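PDB 6FXW: putative ribose 5-phosphate isomerase from Leishmania infantum, which probably interconverts ribose 5-phosphate and ribulose 5-phosphate in the pentose phosphate pathway, as a type B isomerase of the LacAB/RpiB family. Local coordinates for residues Tyr17-His20 and Gln21-Asp25; Ala99-Ser102 and Arg103-Asn107; His141-Arg144 and Val145-Thr149. One frame throughout, in Å; residues are numbered along the deposited sequence. Where two conformers were deposited one is given.

Overall arrangement
Three local contacts lie in one chain built round a parallel beta sheet flanked by helices. Interaction 1, at the start of helix 20-29, is on the other side of the chain's centre from the remaining two; its centre is about 24 Å from that of interaction 2 and about 33 Å from that of interaction 3. Interactions 2 and 3 are neighbours, with centres about 13 Å apart. They meet where the ring of His-105 stacks on that of His-141, with CD2 of His-105 3.4 Å from CE1 of His-141, and where Val-145 packs on the backbone of His-105 and Asn-106. Both border the second subunit, and a sulfate bound by Arg-144 in interaction 3 probably marks an anion pocket.

Interaction 1: residues Tyr17-His20 and Gln21-Asp25; sequences YATH and QEIMD
Thr-19 and His-20 meet Ile-23 and Met-24 first through the backbone, as the chain leaves a type I turn (Tyr-17 to His-20) and enters a helix. Ile-23 N donates to Thr-19 O at 3.0 Å, and Met-24 N to His-20 O at 2.9 Å. Two waters extend this polar network into the first helical turn, linking its leading N-H groups to one carbonyl of the turn: one accepts from Gln-21 N and gives a weak bond to Ala-18 O, the other joins Glu-22 N to Ala-18 O.

Side-chain hydrogen bonds fix the flat groups. Because CG of His-20 sits between its backbone N and carbonyl carbon (chi1 75°), the ring reaches back, and ND1 meets a lone pair of Tyr-17 O at 2.9 Å, in the ring plane; one ring face lies over Gln-21 N. Further along, the bent chain of Gln-21 lets NE2 approach Asp-25 OD1 from above the carboxylate plane at 3.0 Å.

Van der Waals touches are lighter. The branched Thr-19 offers OG1 to Ile-23 CD1 at 3.9 Å and its methyl CG2 to OE1 of the extended, exposed Glu-22.

The branched aliphatic Ile-23 suits a buried place: it turns inward and touches Leu-10 of strand 6-12 and Ile-127 of helix 120-131; Thr-19 and Glu-22 touch Met-120 of that helix, and His-20 stacks on Tyr-38 at the end of strand 33-38.

Interaction 2: residues Ala99-Ser102 and Arg103-Asn107; sequences AQLS and RQHNN
Leu-101 and His-105 run alongside each other in the same direction, so that methyl CD2 of Leu-101 sits over one face of the imidazole, 3.8 Å from its centroid and 19° off the normal: a CH-pi contact between an aliphatic branch and a flat ring one helical turn on.

Gln-100 and Gln-104 form the polar pair beside it. Their amide planes stand 85° apart; NE2 of Gln-100 gives a nearly straight bond of 3.0 Å to OE1 of Gln-104, which it reaches from above the carbonyl plane and not along a lone pair. The long, flexible side chains suit this bridging.

In the small Ser-102, a chi1 of 69° turns OG back to Ala-99 O, which it bonds at 2.8 Å. Arg-103 curls at chi2 and chi3, so that NH1 hydrogen-bonds Asn-107 OD1 at 2.9 Å, in the carbonyl plane of that amide.

Leu-101 O accepts from both His-105 N, at 2.8 Å, and Asn-106 N, at 3.3 Å, as the helix widens; Asn-107 then leaves with positive phi, a conformation asparagine tolerates well. This i+5 bond and positive-phi asparagine close helix 96-104, the crossover helix between strands 90-92 and 110-114 in a beta-alpha-beta unit typical of Rossmann-like parallel folds.

Interaction 3: residues His141-Arg144 and Val145-Thr149; sequences HGNR and VDKIT. With SO4 (sulfate ion), chain B.
Arg-144, largely buried, runs back along the helix toward its N-terminal end, beside His-141, to hold a sulfate. The bond from NH1 to sulfate O4 is 3.0 Å and nearly straight (170°), with the oxygen at the edge of the guanidinium and in its plane; NH2 adds a weak bond to the same O4. The chain, extended from CG to NE, carries the charged group that far. His-141 meets the same ion, with sulfate O3 at the edge of its ring, 3.8 Å from CE1. Arg-140, and His-14 and Arg-116 of the second subunit, also bond the sulfate. NE of Arg-144 forms a salt bridge with OD1 of Asp-48 of the second subunit, which helps to hold the guanidinium in place. The sulfate probably came from the crystallisation liquor, but its setting is consistent with a site for the phosphate of a sugar phosphate substrate.

The scaffold beneath is the C-terminal helix 139-155, which follows helix 120-131 of the parallel alpha/beta fold and lies against the second subunit. Its regular backbone bonds run from Val-145 N to His-141 O, 3.0 Å, through to Ile-148 N and Arg-144 O, 3.1 Å.

Side chains on this helix lean back on the preceding turn. The compact branches of Val-145 put CG2 against His-141 O at 3.5 Å, and Ile-148 CG1 settles equally near Arg-144 O, while Ile-148 also packs on Tyr-49 of the second subunit. On the more exposed side a water gives a bond of 2.8 Å to Asp-146 OD2 and a second one, modelled doubtfully short, to Asn-143 OD1. Lys-147 crosses Asn-143, CE passing 4.1 Å from ND2, and its NZ forms salt bridges with Asp-48 and Asp-51 of the second subunit.

Interaction 1: residues Tyr17-His20 and Gln21-Asp25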
loop_
_atom_site.group_PDB
_atom_site.type_symbol
_atom_site.label_atom_id
_atom_site.label_comp_id
_atom_site.label_asym_id
_atom_site.label_seq_id
_atom_site.Cartn_x
_atom_site.Cartn_y
_atom_site.Cartn_z
ATOM N N TYR A 17 -17.235 13.073 1.377
ATOM C CA TYR A 17 -17.923 14.398 1.366
ATOM C C TYR A 17 -17.043 15.453 1.992
ATOM O O TYR A 17 -16.895 16.529 1.422
ATOM C CB TYR A 17 -19.287 14.311 2.009
ATOM C CG TYR A 17 -20.012 15.607 1.985
ATOM C CD1 TYR A 17 -20.503 16.089 0.805
ATOM C CD2 TYR A 17 -20.274 16.259 3.146
ATOM C CE1 TYR A 17 -21.201 17.290 0.749
ATOM C CE2 TYR A 17 -20.929 17.491 3.136
ATOM C CZ TYR A 17 -21.405 17.964 1.925
ATOM O OH TYR A 17 -22.149 19.158 1.825
ATOM N N ALA A 18 -16.393 15.146 3.096
ATOM C CA ALA A 18 -15.506 16.086 3.728
ATOM C C ALA A 18 -14.355 16.549 2.866
ATOM O O ALA A 18 -13.946 17.700 2.976
ATOM C CB ALA A 18 -15.020 15.514 5.037
ATOM N N THR A 19 -13.854 15.699 1.979
ATOM C CA THR A 19 -12.646 15.948 1.191
ATOM C C THR A 19 -12.924 16.192 -0.260
ATOM O O THR A 19 -12.015 16.375 -1.032
ATOM C CB THR A 19 -11.642 14.771 1.275
ATOM O OG1 THR A 19 -12.348 13.577 1.031
ATOM C CG2 THR A 19 -10.964 14.710 2.680
ATOM N N HIS A 20 -14.206 16.236 -0.701
ATOM C CA HIS A 20 -14.431 16.204 -2.131
ATOM C C HIS A 20 -13.870 17.474 -2.798
ATOM O O HIS A 20 -13.409 17.454 -3.955
ATOM C CB HIS A 20 -15.933 15.975 -2.546
ATOM C CG HIS A 20 -16.835 17.190 -2.379
ATOM N ND1 HIS A 20 -17.479 17.466 -1.210
ATOM C CD2 HIS A 20 -17.316 18.064 -3.284
ATOM C CE1 HIS A 20 -18.278 18.511 -1.374
ATOM N NE2 HIS A 20 -18.198 18.896 -2.637
ATOM N N GLN A 21 -14.007 18.634 -2.134
ATOM C CA GLN A 21 -13.480 19.829 -2.791
ATOM C C GLN A 21 -11.945 19.823 -2.906
ATOM O O GLN A 21 -11.433 20.204 -3.894
ATOM C CB GLN A 21 -13.917 21.075 -1.993
ATOM C CG GLN A 21 -13.455 22.377 -2.697
ATOM C CD GLN A 21 -14.042 22.563 -4.095
ATOM O OE1 GLN A 21 -15.267 22.501 -4.252
ATOM N NE2 GLN A 21 -13.204 22.731 -5.111
ATOM N N GLU A 22 -11.306 19.255 -1.889
ATOM C CA GLU A 22 -9.818 19.018 -1.947
ATOM C C GLU A 22 -9.432 18.119 -3.112
ATOM O O GLU A 22 -8.490 18.362 -3.832
ATOM C CB GLU A 22 -9.358 18.523 -0.595
ATOM C CG GLU A 22 -7.872 18.189 -0.499
ATOM C CD GLU A 22 -7.379 17.775 0.895
ATOM O OE1 GLU A 22 -8.150 17.543 1.861
ATOM O OE2 GLU A 22 -6.129 17.633 0.968
ATOM N N ILE A 23 -10.227 17.086 -3.333
ATOM C CA ILE A 23 -9.977 16.197 -4.489
ATOM C C ILE A 23 -10.196 16.927 -5.819
ATOM O O ILE A 23 -9.424 16.804 -6.757
ATOM C CB ILE A 23 -10.837 14.897 -4.359
ATOM C CG1 ILE A 23 -10.428 14.176 -3.077
ATOM C CG2 ILE A 23 -10.717 14.093 -5.614
ATOM C CD1 ILE A 23 -11.328 13.005 -2.668
ATOM N N MET A 24 -11.274 17.710 -5.913
ATOM C CA MET A 24 -11.550 18.472 -7.148
ATOM C C MET A 24 -10.413 19.425 -7.402
ATOM O O MET A 24 -9.962 19.540 -8.516
ATOM C CB MET A 24 -12.815 19.303 -7.038
ATOM C CG MET A 24 -14.033 18.471 -7.194
ATOM S SD MET A 24 -15.481 19.457 -6.814
ATOM C CE MET A 24 -15.577 20.671 -8.127
ATOM N N ASP A 25 -9.917 20.025 -6.319
ATOM C CA ASP A 25 -8.755 20.927 -6.461
ATOM C C ASP A 25 -7.547 20.239 -7.020
ATOM O O ASP A 25 -6.818 20.770 -7.886
ATOM C CB ASP A 25 -8.377 21.575 -5.129
ATOM C CG ASP A 25 -9.390 22.563 -4.624
ATOM O OD1 ASP A 25 -10.246 22.989 -5.385
ATOM O OD2 ASP A 25 -9.431 22.795 -3.417
HETATM O O HOH W 1 -15.163 19.198 0.506
HETATM O O HOH W 2 -12.435 19.367 0.944
#

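Interaction 2: residues Ala99-Ser102 and Arg103-Asn107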
loop_
_atom_site.group_PDB
_atom_site.type_symbol
_atom_site.label_atom_id
_atom_site.label_comp_id
_atom_site.label_asym_id
_atom_site.label_seq_id
_atom_site.Cartn_x
_atom_site.Cartn_y
_atom_site.Cartn_z
ATOM N N ALA A 99 -2.132 3.051 -10.776
ATOM C CA ALA A 99 -2.663 4.134 -11.647
ATOM C C ALA A 99 -2.115 4.104 -13.022
ATOM O O ALA A 99 -2.847 4.204 -14.036
ATOM C CB ALA A 99 -2.392 5.479 -11.010
ATOM N N GLN A 100 -0.781 3.942 -13.149
ATOM C CA GLN A 100 -0.139 3.898 -14.465
ATOM C C GLN A 100 -0.583 2.725 -15.304
ATOM O O GLN A 100 -0.975 2.884 -16.462
ATOM C CB GLN A 100 1.373 3.844 -14.255
ATOM C CG GLN A 100 2.142 3.786 -15.553
ATOM C CD GLN A 100 3.664 3.663 -15.277
ATOM O OE1 GLN A 100 4.144 4.210 -14.337
ATOM N NE2 GLN A 100 4.385 2.957 -16.126
ATOM N N LEU A 101 -0.573 1.513 -14.722
ATOM C CA LEU A 101 -0.931 0.291 -15.484
ATOM C C LEU A 101 -2.418 0.139 -15.788
ATOM O O LEU A 101 -2.779 -0.397 -16.834
ATOM C CB LEU A 101 -0.380 -0.919 -14.787
ATOM C CG LEU A 101 1.117 -0.965 -14.704
ATOM C CD1 LEU A 101 1.637 -2.156 -13.962
ATOM C CD2 LEU A 101 1.750 -0.975 -16.099
ATOM N N SER A 102 -3.297 0.780 -14.977
ATOM C CA SER A 102 -4.728 0.771 -15.216
ATOM C C SER A 102 -4.993 1.483 -16.570
ATOM O O SER A 102 -5.956 1.142 -17.227
ATOM C CB SER A 102 -5.513 1.477 -14.171
ATOM O OG SER A 102 -5.333 2.858 -14.171
ATOM N N ARG A 103 -4.136 2.451 -16.917
ATOM C CA ARG A 103 -4.207 3.150 -18.198
ATOM C C ARG A 103 -3.383 2.440 -19.276
ATOM O O ARG A 103 -3.907 2.115 -20.350
ATOM C CB ARG A 103 -3.721 4.570 -18.004
ATOM C CG ARG A 103 -4.565 5.426 -17.059
ATOM C CD ARG A 103 -5.972 5.709 -17.557
ATOM N NE ARG A 103 -5.856 6.408 -18.802
ATOM C CZ ARG A 103 -6.374 6.070 -19.986
ATOM N NH1 ARG A 103 -7.235 5.071 -20.147
ATOM N NH2 ARG A 103 -6.026 6.760 -21.077
ATOM N N GLN A 104 -2.112 2.132 -18.994
ATOM C CA GLN A 104 -1.203 1.498 -20.006
ATOM C C GLN A 104 -1.709 0.198 -20.515
ATOM O O GLN A 104 -1.652 -0.121 -21.718
ATOM C CB GLN A 104 0.201 1.380 -19.450
ATOM C CG GLN A 104 0.937 2.676 -19.334
ATOM C CD GLN A 104 2.392 2.530 -19.075
ATOM O OE1 GLN A 104 2.822 1.677 -18.342
ATOM N NE2 GLN A 104 3.152 3.360 -19.730
ATOM N N HIS A 105 -2.207 -0.631 -19.580
ATOM C CA HIS A 105 -2.646 -1.976 -19.923
ATOM C C HIS A 105 -4.119 -2.077 -20.059
ATOM O O HIS A 105 -4.632 -2.622 -21.042
ATOM C CB HIS A 105 -2.156 -2.975 -18.851
ATOM C CG HIS A 105 -0.694 -3.152 -18.859
ATOM N ND1 HIS A 105 -0.065 -3.968 -17.919
ATOM C CD2 HIS A 105 0.281 -2.594 -19.602
ATOM C CE1 HIS A 105 1.234 -3.899 -18.125
ATOM N NE2 HIS A 105 1.491 -3.086 -19.142
ATOM N N ASN A 106 -4.878 -1.598 -19.073
ATOM C CA ASN A 106 -6.311 -1.838 -19.057
ATOM C C ASN A 106 -7.160 -0.716 -19.706
ATOM O O ASN A 106 -8.354 -0.909 -19.877
ATOM C CB ASN A 106 -6.815 -2.064 -17.648
ATOM C CG ASN A 106 -5.969 -3.045 -16.861
ATOM O OD1 ASN A 106 -5.186 -2.594 -16.020
ATOM N ND2 ASN A 106 -6.020 -4.346 -17.183
ATOM N N ASN A 107 -6.502 0.353 -20.146
ATOM C CA ASN A 107 -7.115 1.481 -20.792
ATOM C C ASN A 107 -8.406 1.844 -20.070
ATOM O O ASN A 107 -9.493 2.030 -20.656
ATOM C CB ASN A 107 -7.385 1.154 -22.266
ATOM C CG ASN A 107 -7.725 2.392 -23.080
ATOM O OD1 ASN A 107 -7.659 3.508 -22.596
ATOM N ND2 ASN A 107 -8.156 2.154 -24.331
#

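Interaction 3: residues His141-Arg144 and Val145-Thr149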
loop_
_atom_site.group_PDB
_atom_site.type_symbol
_atom_site.label_atom_id
_atom_site.label_comp_id
_atom_site.label_asym_id
_atom_site.label_seq_id
_atom_site.Cartn_x
_atom_site.Cartn_y
_atom_site.Cartn_z
ATOM N N HIS A 141 -2.083 -5.945 -24.869
ATOM C CA HIS A 141 -2.984 -5.329 -23.854
ATOM C C HIS A 141 -4.295 -4.961 -24.464
ATOM O O HIS A 141 -5.345 -5.207 -23.863
ATOM C CB HIS A 141 -2.314 -4.088 -23.272
ATOM C CG HIS A 141 -0.943 -4.370 -22.824
ATOM N ND1 HIS A 141 -0.706 -5.232 -21.796
ATOM C CD2 HIS A 141 0.268 -3.889 -23.219
ATOM C CE1 HIS A 141 0.607 -5.286 -21.569
ATOM N NE2 HIS A 141 1.205 -4.477 -22.421
ATOM N N GLY A 142 -4.307 -4.399 -25.703
ATOM C CA GLY A 142 -5.553 -4.135 -26.381
ATOM C C GLY A 142 -6.350 -5.358 -26.698
ATOM O O GLY A 142 -7.577 -5.344 -26.636
ATOM N N ASN A 143 -5.656 -6.469 -26.982
ATOM C CA ASN A 143 -6.344 -7.649 -27.257
ATOM C C ASN A 143 -7.071 -8.191 -26.012
ATOM O O ASN A 143 -8.187 -8.750 -26.097
ATOM C CB ASN A 143 -5.363 -8.665 -27.817
ATOM C CG ASN A 143 -6.018 -9.901 -28.217
ATOM O OD1 ASN A 143 -6.946 -9.911 -29.075
ATOM N ND2 ASN A 143 -5.583 -11.022 -27.571
ATOM N N ARG A 144 -6.427 -8.023 -24.862
ATOM C CA ARG A 144 -7.075 -8.406 -23.626
ATOM C C ARG A 144 -8.322 -7.566 -23.301
ATOM O O ARG A 144 -9.373 -8.055 -22.928
ATOM C CB ARG A 144 -6.060 -8.387 -22.450
ATOM C CG ARG A 144 -4.980 -9.486 -22.635
ATOM C CD ARG A 144 -3.726 -9.229 -21.887
ATOM N NE ARG A 144 -2.713 -10.190 -22.276
ATOM C CZ ARG A 144 -1.469 -10.083 -21.967
ATOM N NH1 ARG A 144 -1.036 -9.064 -21.309
ATOM N NH2 ARG A 144 -0.581 -11.028 -22.334
ATOM N N VAL A 145 -8.166 -6.268 -23.529
ATOM C CA VAL A 145 -9.290 -5.361 -23.410
ATOM C C VAL A 145 -10.446 -5.825 -24.365
ATOM O O VAL A 145 -11.614 -5.778 -23.965
ATOM C CB VAL A 145 -8.866 -3.897 -23.587
ATOM C CG1 VAL A 145 -10.036 -2.981 -23.760
ATOM C CG2 VAL A 145 -7.985 -3.397 -22.418
ATOM N N ASP A 146 -10.100 -6.182 -25.598
ATOM C CA ASP A 146 -11.144 -6.643 -26.513
ATOM C C ASP A 146 -11.856 -7.872 -26.008
ATOM O O ASP A 146 -13.048 -8.059 -26.200
ATOM C CB ASP A 146 -10.565 -6.902 -27.910
ATOM C CG ASP A 146 -10.097 -5.641 -28.584
ATOM O OD1 ASP A 146 -10.559 -4.567 -28.241
ATOM O OD2 ASP A 146 -9.252 -5.796 -29.508
ATOM N N LYS A 147 -11.097 -8.754 -25.313
ATOM C CA LYS A 147 -11.729 -9.943 -24.675
ATOM C C LYS A 147 -12.698 -9.562 -23.588
ATOM O O LYS A 147 -13.692 -10.214 -23.385
ATOM C CB LYS A 147 -10.722 -10.997 -24.254
ATOM C CG LYS A 147 -10.031 -11.681 -25.419
ATOM C CD LYS A 147 -8.994 -12.698 -24.942
ATOM C CE LYS A 147 -8.511 -13.482 -26.165
ATOM N NZ LYS A 147 -7.610 -14.611 -25.748
ATOM N N ILE A 148 -12.387 -8.515 -22.807
ATOM C CA ILE A 148 -13.345 -8.013 -21.825
ATOM C C ILE A 148 -14.636 -7.570 -22.543
ATOM O O ILE A 148 -15.745 -7.859 -22.048
ATOM C CB ILE A 148 -12.757 -6.861 -21.017
ATOM C CG1 ILE A 148 -11.526 -7.292 -20.227
ATOM C CG2 ILE A 148 -13.776 -6.238 -20.068
ATOM C CD1 ILE A 148 -10.793 -6.200 -19.528
ATOM N N THR A 149 -14.487 -6.885 -23.685
ATOM C CA THR A 149 -15.656 -6.487 -24.438
ATOM C C THR A 149 -16.508 -7.660 -24.910
ATOM O O THR A 149 -17.748 -7.674 -24.806
ATOM C CB THR A 149 -15.257 -5.593 -25.632
ATOM O OG1 THR A 149 -14.575 -4.437 -25.110
ATOM C CG2 THR A 149 -16.449 -5.158 -26.434
HETATM S S SO4 B . 2.731 -8.741 -19.747
HETATM O O1 SO4 B . 4.001 -8.206 -20.378
HETATM O O2 SO4 B . 3.053 -9.896 -18.910
HETATM O O3 SO4 B . 2.242 -7.519 -18.909
HETATM O O4 SO4 B . 1.879 -9.102 -20.844
HETATM O O HOH W 3 -8.324 -8.289 -30.465
#